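Local coordinates for 3,4-Dihydroxy-2-butanone 4-phosphate Synthase (Candida albicans, PDB 1TKU), which converts D-ribulose 5-phosphate to formate and 3,4-dihydroxy-2-butanone 4-phosphate, probably with magnesium or manganese as cofactor, at residues B[4-9]-B[189-194]; B[58-63]-B[161-166]; B[86-91]-B[129-134]. All coordinates share one frame; numbering follows the deposited sequence.

Contact 1 of 3, residues B[4-9]-B[189-194]; sequences IFTPIE and GIKIIN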
# COMPACT_ATOMS: atom_id res chain seq x y z
N ILE B 4 -26.18 11.09 -11.17
CA ILE B 4 -25.13 10.48 -10.37
C ILE B 4 -23.79 10.50 -11.10
O ILE B 4 -22.78 10.94 -10.54
CB ILE B 4 -25.46 9.00 -10.01
CG1 ILE B 4 -26.68 8.95 -9.10
CG2 ILE B 4 -24.25 8.35 -9.32
CD1 ILE B 4 -27.08 7.53 -8.70
N PHE B 5 -23.79 10.03 -12.34
CA PHE B 5 -22.56 9.97 -13.13
C PHE B 5 -22.37 11.11 -14.12
O PHE B 5 -23.30 11.52 -14.81
CB PHE B 5 -22.48 8.62 -13.86
CG PHE B 5 -22.60 7.44 -12.94
CD1 PHE B 5 -23.82 6.80 -12.75
CD2 PHE B 5 -21.49 7.00 -12.22
CE1 PHE B 5 -23.93 5.74 -11.85
CE2 PHE B 5 -21.59 5.94 -11.33
CZ PHE B 5 -22.82 5.31 -11.14
N THR B 6 -21.14 11.60 -14.19
CA THR B 6 -20.76 12.69 -15.08
C THR B 6 -20.56 12.21 -16.52
O THR B 6 -19.98 11.14 -16.74
CB THR B 6 -19.44 13.35 -14.60
OG1 THR B 6 -19.65 13.96 -13.32
CG2 THR B 6 -18.96 14.41 -15.58
N PRO B 7 -21.05 12.97 -17.51
CA PRO B 7 -20.89 12.58 -18.91
C PRO B 7 -19.40 12.45 -19.20
O PRO B 7 -18.61 13.27 -18.74
CB PRO B 7 -21.52 13.75 -19.67
CG PRO B 7 -22.54 14.28 -18.71
CD PRO B 7 -21.81 14.23 -17.39
N ILE B 8 -19.01 11.44 -19.97
CA ILE B 8 -17.59 11.21 -20.25
C ILE B 8 -16.79 12.40 -20.74
O ILE B 8 -15.68 12.63 -20.26
CB ILE B 8 -17.40 10.03 -21.24
CG1 ILE B 8 -17.76 8.70 -20.57
CG2 ILE B 8 -15.94 9.95 -21.70
CD1 ILE B 8 -19.21 8.56 -20.27
N GLU B 9 -17.32 13.17 -21.68
CA GLU B 9 -16.55 14.30 -22.19
C GLU B 9 -16.25 15.37 -21.15
O GLU B 9 -15.19 16.01 -21.19
CB GLU B 9 -17.23 14.90 -23.44
CG GLU B 9 -17.20 13.91 -24.61
CD GLU B 9 -17.65 14.50 -25.94
OE1 GLU B 9 -17.56 13.78 -26.95
OE2 GLU B 9 -18.09 15.67 -25.98
N GLY B 189 -15.75 17.59 -4.18
CA GLY B 189 -15.89 18.13 -5.53
C GLY B 189 -15.20 17.28 -6.58
O GLY B 189 -14.48 17.80 -7.43
N ILE B 190 -15.43 15.97 -6.52
CA ILE B 190 -14.84 15.04 -7.47
C ILE B 190 -15.96 14.36 -8.26
O ILE B 190 -16.92 13.84 -7.67
CB ILE B 190 -13.99 13.98 -6.74
CG1 ILE B 190 -12.82 14.67 -6.04
CG2 ILE B 190 -13.52 12.91 -7.72
CD1 ILE B 190 -12.03 13.78 -5.09
N LYS B 191 -15.85 14.38 -9.58
CA LYS B 191 -16.84 13.78 -10.47
C LYS B 191 -16.76 12.25 -10.43
O LYS B 191 -15.69 11.69 -10.18
CB LYS B 191 -16.63 14.27 -11.90
CG LYS B 191 -16.99 15.74 -12.12
CD LYS B 191 -16.47 16.21 -13.47
CE LYS B 191 -17.12 17.52 -13.91
NZ LYS B 191 -17.02 18.58 -12.88
N ILE B 192 -17.88 11.60 -10.71
CA ILE B 192 -17.96 10.15 -10.70
C ILE B 192 -18.41 9.60 -12.05
O ILE B 192 -19.29 10.17 -12.70
CB ILE B 192 -18.97 9.65 -9.64
CG1 ILE B 192 -18.69 10.31 -8.29
CG2 ILE B 192 -18.88 8.14 -9.50
CD1 ILE B 192 -19.20 11.74 -8.18
N ILE B 193 -17.78 8.52 -12.49
CA ILE B 193 -18.13 7.87 -13.75
C ILE B 193 -18.04 6.36 -13.53
O ILE B 193 -17.60 5.92 -12.47
CB ILE B 193 -17.15 8.24 -14.92
CG1 ILE B 193 -15.73 7.77 -14.59
CG2 ILE B 193 -17.19 9.73 -15.19
CD1 ILE B 193 -15.05 8.55 -13.48
N ASN B 194 -18.47 5.58 -14.51
CA ASN B 194 -18.35 4.13 -14.39
C ASN B 194 -17.79 3.56 -15.70
O ASN B 194 -17.91 4.18 -16.76
CB ASN B 194 -19.69 3.47 -13.99
CG ASN B 194 -20.78 3.65 -15.02
OD1 ASN B 194 -20.76 3.03 -16.09
ND2 ASN B 194 -21.76 4.50 -14.70
O HOH W 1 -20.65 12.85 -11.04

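Contact 2 of 3, residues B[58-63]-B[161-166]; sequences VCVPLS and AGVICE. With 5RP (ribulose-5-phosphate), chain D.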
# COMPACT_ATOMS: atom_id res chain seq x y z
N VAL B 58 -1.17 1.98 -3.53
CA VAL B 58 -1.21 2.77 -4.76
C VAL B 58 -0.55 2.11 -5.96
O VAL B 58 0.64 1.75 -5.92
CB VAL B 58 -0.59 4.17 -4.53
CG1 VAL B 58 -0.71 5.01 -5.79
CG2 VAL B 58 -1.30 4.86 -3.37
N CYS B 59 -1.33 1.97 -7.03
CA CYS B 59 -0.86 1.34 -8.26
C CYS B 59 -0.81 2.33 -9.42
O CYS B 59 -1.53 3.32 -9.45
CB CYS B 59 -1.79 0.19 -8.64
SG CYS B 59 -1.88 -1.11 -7.40
N VAL B 60 0.05 2.03 -10.38
CA VAL B 60 0.21 2.89 -11.55
C VAL B 60 0.03 2.13 -12.86
O VAL B 60 0.97 1.51 -13.37
CB VAL B 60 1.59 3.58 -11.54
CG1 VAL B 60 1.77 4.42 -12.80
CG2 VAL B 60 1.72 4.47 -10.31
N PRO B 61 -1.19 2.14 -13.42
CA PRO B 61 -1.46 1.46 -14.68
C PRO B 61 -0.64 2.06 -15.82
O PRO B 61 -0.58 3.27 -15.99
CB PRO B 61 -2.96 1.68 -14.87
CG PRO B 61 -3.46 1.67 -13.47
CD PRO B 61 -2.45 2.53 -12.75
N LEU B 62 -0.02 1.18 -16.60
CA LEU B 62 0.79 1.57 -17.75
C LEU B 62 0.42 0.58 -18.84
O LEU B 62 -0.10 -0.50 -18.55
CB LEU B 62 2.29 1.41 -17.44
CG LEU B 62 2.93 2.22 -16.32
CD1 LEU B 62 4.34 1.68 -16.06
CD2 LEU B 62 2.98 3.69 -16.70
N SER B 63 0.66 0.93 -20.09
CA SER B 63 0.36 0.00 -21.17
C SER B 63 1.47 -1.06 -21.13
O SER B 63 2.54 -0.81 -20.58
CB SER B 63 0.38 0.72 -22.52
OG SER B 63 1.68 1.22 -22.79
N ALA B 161 -0.70 6.44 -19.03
CA ALA B 161 -0.36 6.05 -17.67
C ALA B 161 -1.30 6.73 -16.68
O ALA B 161 -1.65 7.90 -16.84
CB ALA B 161 1.08 6.45 -17.36
N GLY B 162 -1.72 5.98 -15.67
CA GLY B 162 -2.61 6.54 -14.67
C GLY B 162 -2.18 6.08 -13.30
O GLY B 162 -1.20 5.34 -13.16
N VAL B 163 -2.91 6.52 -12.28
CA VAL B 163 -2.60 6.12 -10.91
C VAL B 163 -3.93 5.93 -10.19
O VAL B 163 -4.85 6.74 -10.34
CB VAL B 163 -1.71 7.18 -10.21
CG1 VAL B 163 -2.38 8.54 -10.26
CG2 VAL B 163 -1.42 6.74 -8.78
N ILE B 164 -4.05 4.84 -9.44
CA ILE B 164 -5.30 4.53 -8.78
C ILE B 164 -5.16 3.92 -7.39
O ILE B 164 -4.09 3.47 -6.99
CB ILE B 164 -6.13 3.53 -9.63
CG1 ILE B 164 -5.53 2.12 -9.52
CG2 ILE B 164 -6.13 3.95 -11.09
CD1 ILE B 164 -4.10 2.01 -9.98
N CYS B 165 -6.27 3.92 -6.65
CA CYS B 165 -6.34 3.31 -5.33
C CYS B 165 -7.79 3.27 -4.87
O CYS B 165 -8.60 4.12 -5.25
CB CYS B 165 -5.49 4.07 -4.31
SG CYS B 165 -4.88 2.97 -2.98
N GLU B 166 -8.12 2.27 -4.06
CA GLU B 166 -9.47 2.05 -3.55
C GLU B 166 -9.88 2.96 -2.39
O GLU B 166 -9.17 3.06 -1.39
CB GLU B 166 -9.63 0.60 -3.08
CG GLU B 166 -9.22 -0.47 -4.08
CD GLU B 166 -7.77 -0.90 -3.95
OE1 GLU B 166 -7.42 -1.96 -4.51
OE2 GLU B 166 -6.97 -0.19 -3.30
C2 5RP D . -9.34 -2.75 -7.61
C3 5RP D . -8.48 -1.68 -8.26
C5 5RP D . -6.97 -1.72 -8.05
O13 5RP D . -6.28 -0.49 -8.37
C6 5RP D . -6.33 -2.91 -8.84
O14 5RP D . -4.93 -3.03 -8.52
C7 5RP D . -6.45 -2.77 -10.39
O8 5RP D . -7.79 -3.07 -10.78
P9 5RP D . -8.16 -4.11 -11.94
O12 5RP D . -7.68 -5.60 -11.57
O11 5RP D . -7.50 -3.68 -13.34
O10 5RP D . -9.75 -4.04 -12.10
O4 5RP D . -8.97 -0.80 -8.95
O1 5RP D . -10.75 -2.54 -7.86

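Contact 3 of 3, residues B[86-91]-B[129-134]; sequences AYTITC and ILPLRA. With 5RP (ribulose-5-phosphate), chain D.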
# COMPACT_ATOMS: atom_id res chain seq x y z
N ALA B 86 -2.44 -7.31 -13.26
CA ALA B 86 -1.09 -7.66 -13.69
C ALA B 86 -0.03 -6.79 -13.04
O ALA B 86 0.45 -5.83 -13.64
CB ALA B 86 -0.99 -7.54 -15.21
N TYR B 87 0.37 -7.14 -11.83
CA TYR B 87 1.40 -6.38 -11.14
C TYR B 87 2.77 -6.64 -11.76
O TYR B 87 3.06 -7.76 -12.20
CB TYR B 87 1.49 -6.78 -9.67
CG TYR B 87 0.24 -6.55 -8.86
CD1 TYR B 87 -0.66 -7.58 -8.62
CD2 TYR B 87 -0.02 -5.30 -8.28
CE1 TYR B 87 -1.79 -7.39 -7.83
CE2 TYR B 87 -1.14 -5.09 -7.50
CZ TYR B 87 -2.03 -6.14 -7.27
OH TYR B 87 -3.15 -5.93 -6.51
N THR B 88 3.60 -5.61 -11.82
CA THR B 88 4.95 -5.77 -12.32
C THR B 88 5.79 -5.71 -11.05
O THR B 88 5.24 -5.51 -9.95
CB THR B 88 5.38 -4.60 -13.23
OG1 THR B 88 5.58 -3.41 -12.45
CG2 THR B 88 4.31 -4.32 -14.29
N ILE B 89 7.09 -5.91 -11.17
CA ILE B 89 7.95 -5.79 -10.00
C ILE B 89 7.77 -4.33 -9.58
O ILE B 89 7.57 -3.45 -10.42
CB ILE B 89 9.43 -6.06 -10.36
CG1 ILE B 89 9.67 -7.56 -10.57
CG2 ILE B 89 10.34 -5.58 -9.23
CD1 ILE B 89 8.93 -8.16 -11.74
N THR B 90 7.81 -4.06 -8.28
CA THR B 90 7.62 -2.69 -7.79
C THR B 90 8.85 -1.83 -8.07
O THR B 90 9.91 -2.34 -8.42
CB THR B 90 7.31 -2.68 -6.29
OG1 THR B 90 8.37 -3.34 -5.58
CG2 THR B 90 6.00 -3.41 -6.02
N CYS B 91 8.71 -0.51 -7.93
CA CYS B 91 9.83 0.38 -8.21
C CYS B 91 9.75 1.77 -7.57
O CYS B 91 8.70 2.19 -7.08
CB CYS B 91 9.97 0.56 -9.73
SG CYS B 91 8.62 1.52 -10.49
N ILE B 129 6.11 1.74 -5.36
CA ILE B 129 5.01 1.97 -6.28
C ILE B 129 4.75 0.66 -7.01
O ILE B 129 5.69 -0.07 -7.35
CB ILE B 129 5.34 3.09 -7.31
CG1 ILE B 129 5.09 4.47 -6.69
CG2 ILE B 129 4.51 2.92 -8.59
CD1 ILE B 129 3.64 4.75 -6.35
N LEU B 130 3.47 0.34 -7.21
CA LEU B 130 3.06 -0.89 -7.89
C LEU B 130 2.57 -0.64 -9.32
O LEU B 130 1.40 -0.31 -9.53
CB LEU B 130 1.94 -1.56 -7.09
CG LEU B 130 2.25 -2.05 -5.67
CD1 LEU B 130 1.16 -1.58 -4.72
CD2 LEU B 130 2.35 -3.57 -5.65
N PRO B 131 3.45 -0.79 -10.32
CA PRO B 131 3.00 -0.56 -11.70
C PRO B 131 2.12 -1.73 -12.13
O PRO B 131 2.31 -2.86 -11.69
CB PRO B 131 4.32 -0.51 -12.49
CG PRO B 131 5.35 -0.14 -11.46
CD PRO B 131 4.91 -0.95 -10.26
N LEU B 132 1.14 -1.45 -13.00
CA LEU B 132 0.24 -2.49 -13.49
C LEU B 132 0.30 -2.48 -15.01
O LEU B 132 0.46 -1.42 -15.62
CB LEU B 132 -1.19 -2.22 -13.04
CG LEU B 132 -1.41 -2.02 -11.54
CD1 LEU B 132 -2.89 -1.79 -11.28
CD2 LEU B 132 -0.90 -3.22 -10.76
N ARG B 133 0.16 -3.65 -15.62
CA ARG B 133 0.21 -3.75 -17.07
C ARG B 133 -1.18 -3.87 -17.69
O ARG B 133 -1.83 -4.91 -17.58
CB ARG B 133 1.07 -4.94 -17.50
CG ARG B 133 2.52 -4.85 -17.04
CD ARG B 133 3.36 -6.01 -17.58
NE ARG B 133 3.46 -5.95 -19.04
CZ ARG B 133 4.22 -6.76 -19.77
NH1 ARG B 133 4.97 -7.69 -19.19
NH2 ARG B 133 4.25 -6.62 -21.09
N ALA B 134 -1.63 -2.80 -18.34
CA ALA B 134 -2.94 -2.80 -19.00
C ALA B 134 -2.80 -3.56 -20.32
O ALA B 134 -1.84 -3.36 -21.06
CB ALA B 134 -3.39 -1.37 -19.27
C2 5RP D . -9.34 -2.75 -7.61
C3 5RP D . -8.48 -1.68 -8.26
C5 5RP D . -6.97 -1.72 -8.05
O13 5RP D . -6.28 -0.49 -8.37
C6 5RP D . -6.33 -2.91 -8.84
O14 5RP D . -4.93 -3.03 -8.52
C7 5RP D . -6.45 -2.77 -10.39
O8 5RP D . -7.79 -3.07 -10.78
P9 5RP D . -8.16 -4.11 -11.94
O12 5RP D . -7.68 -5.60 -11.57
O11 5RP D . -7.50 -3.68 -13.34
O10 5RP D . -9.75 -4.04 -12.10
O4 5RP D . -8.97 -0.80 -8.95
O1 5RP D . -10.75 -2.54 -7.86
O HOH W 2 3.25 -3.80 -9.03

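Contact 1 of 3, residues B[4-9]-B[189-194]
Phe5 and Asn194 make the tight end of this contact. Asn194 ND2 stands over the centre of the Phe5 ring, 3.4 Å above its plane. The amide is almost upright on the ring, with the two planes 87° apart. Ile4 CG2 covers the opposite face of the same ring. Asn194 holds CG between its backbone N and its carbonyl carbon (chi1 63°), which brings the amide back over Phe5. Its OD1 accepts a hydrogen bond from Gln197 N and caps helix 195-203. That bond fixes the amide rotation, with ND2 on the ring. Ile192 crosses the ring at about a right angle, and its CG2 lies 3.9 Å from Phe5 CD2. Ile192 O sits at the ring edge, near its plane.

The same carbonyl carries the direct backbone link. Thr6 N donates to Ile192 O over 2.8 Å, and the N-H points straight at the oxygen (167°). Phe5 CA adds a CA-H...O contact of 3.3 Å to Ile192 O. Strand 191-194 is an outermost strand of the mixed sheet within this chain. Lys191 and Ile193 bond to strand 21-24, while Ile192 turns the other way, its O to Thr6 N and its N to a bridging water. This N-terminal segment thus lies along the sheet edge just before helix 8-16, with Pro7 at the N-cap.

The Thr6 and Lys191 side is the wetter one. The water takes the N-H of Ile192 and donates to Ile4 O. It also hydrogen-bonds Thr6 OG1 at 2.7 Å. Thr6 OG1 lies against the start of the Lys191 chain, 3.4 Å from Lys191 CB. Thr6 CG2 meets Lys191 CD at 3.7 Å. Beyond this the partly exposed lysine bends at its last torsion and carries its amine off from segment 4-9.

Contact 2 of 3, residues B[58-63]-B[161-166]
Cys59 O takes one hydrogen bond and one CA-H...O contact from neighbouring residues of strand 162-166. Ile164 N donates to it over 2.9 Å, and Val163 CA approaches Cys59 O at 3.3 Å. Cys59 N returns a bond of 3.1 Å to Ile164 O, which it meets in the carbonyl plane. Cys59 and Ile164 are therefore an antiparallel hydrogen-bonded pair. The N-to-C directions of the two short strands differ by 142°, so they are antiparallel but splayed. Further along, Gly162 N donates to Pro61 O, but Pro61 has no N-H to give Gly162 O. The CA-H of Val60 approaches that oxygen instead.

Ile164 holds CG1 between its backbone N and carbonyl carbon (chi1 75°). Its CD1 lies against Cys59 and Pro61, modelled too close for its exact place to be trusted. Cys59 and Ile164 face the bound ribulose-5-phosphate. Cys59 SG is 3.8 Å from its O14, and Glu166 OE1 is 3.6 Å from its C5. Away from the ligand, Val163 CG2 touches Val58 CG1 at 3.5 Å.

The pair links two sheets. Strand 59-63 runs parallel beside 129-134, and strand 162-166 lies antiparallel beside 34-38. Helix 103-114 covers Val58, Val60 and Val163.

Contact 3 of 3, residues B[86-91]-B[129-134]
This is a buried pairing of a loop with a strand edge, at the flank of strand 129-134 away from strand 59-63. Arg133 N donates to Ala86 O over 3.0 Å, and Thr88 N to Pro131 O over 3.0 Å. Pro131 O also accepts a bond from a water that donates to Thr88 O as well. Farther on, Cys91 N bonds to Ile129 O and Ile129 N to Cys91 O, both over 3.1 Å.

Cys91 and Ile129 form an antiparallel hydrogen-bonded pair, Tyr87 and Leu132 are bridged separately, and the register slips by one residue between them. Thr88 is the last paired residue before the slip. Its chi1 of 71° sets OG1 between the backbone N and the carbonyl carbon, over the Pro131 ring. There OG1 donates to Ile89 O at 2.8 Å, from above the carbonyl plane. Thr88 CG2 turns to the Arg133 chain.

The Tyr87 and Leu132 side chains run alongside one another in the same direction, with Tyr87 CD2 3.4 Å from Leu132 CD2. Both reach the substrate pocket. Leu132 CD1 is 3.6 Å from O14 of ribulose-5-phosphate, and Tyr87 OH is 4.0 Å from that atom. Pro126 of the second subunit packs on Tyr87.

How the contacts relate
Contacts 2 and 3 are buried and share a sheet, since strands 59-63 and 129-134 are parallel neighbours. They touch through Leu62, which probably bonds its N to Leu132 O and its O to Ala134 N. Together they carry a run of strands from 162-166 out to the loop 86-91, and both line the ribulose-5-phosphate pocket. Contact 1 is only partly buried and about 19 Å, centre to centre, from contact 2. It lies at the other end of the mixed sheet that holds 162-166. Paired backbones and apolar side chains dominate contacts 2 and 3. Contact 1 relies on one direct backbone bond, a bridging water and an amide on a ring.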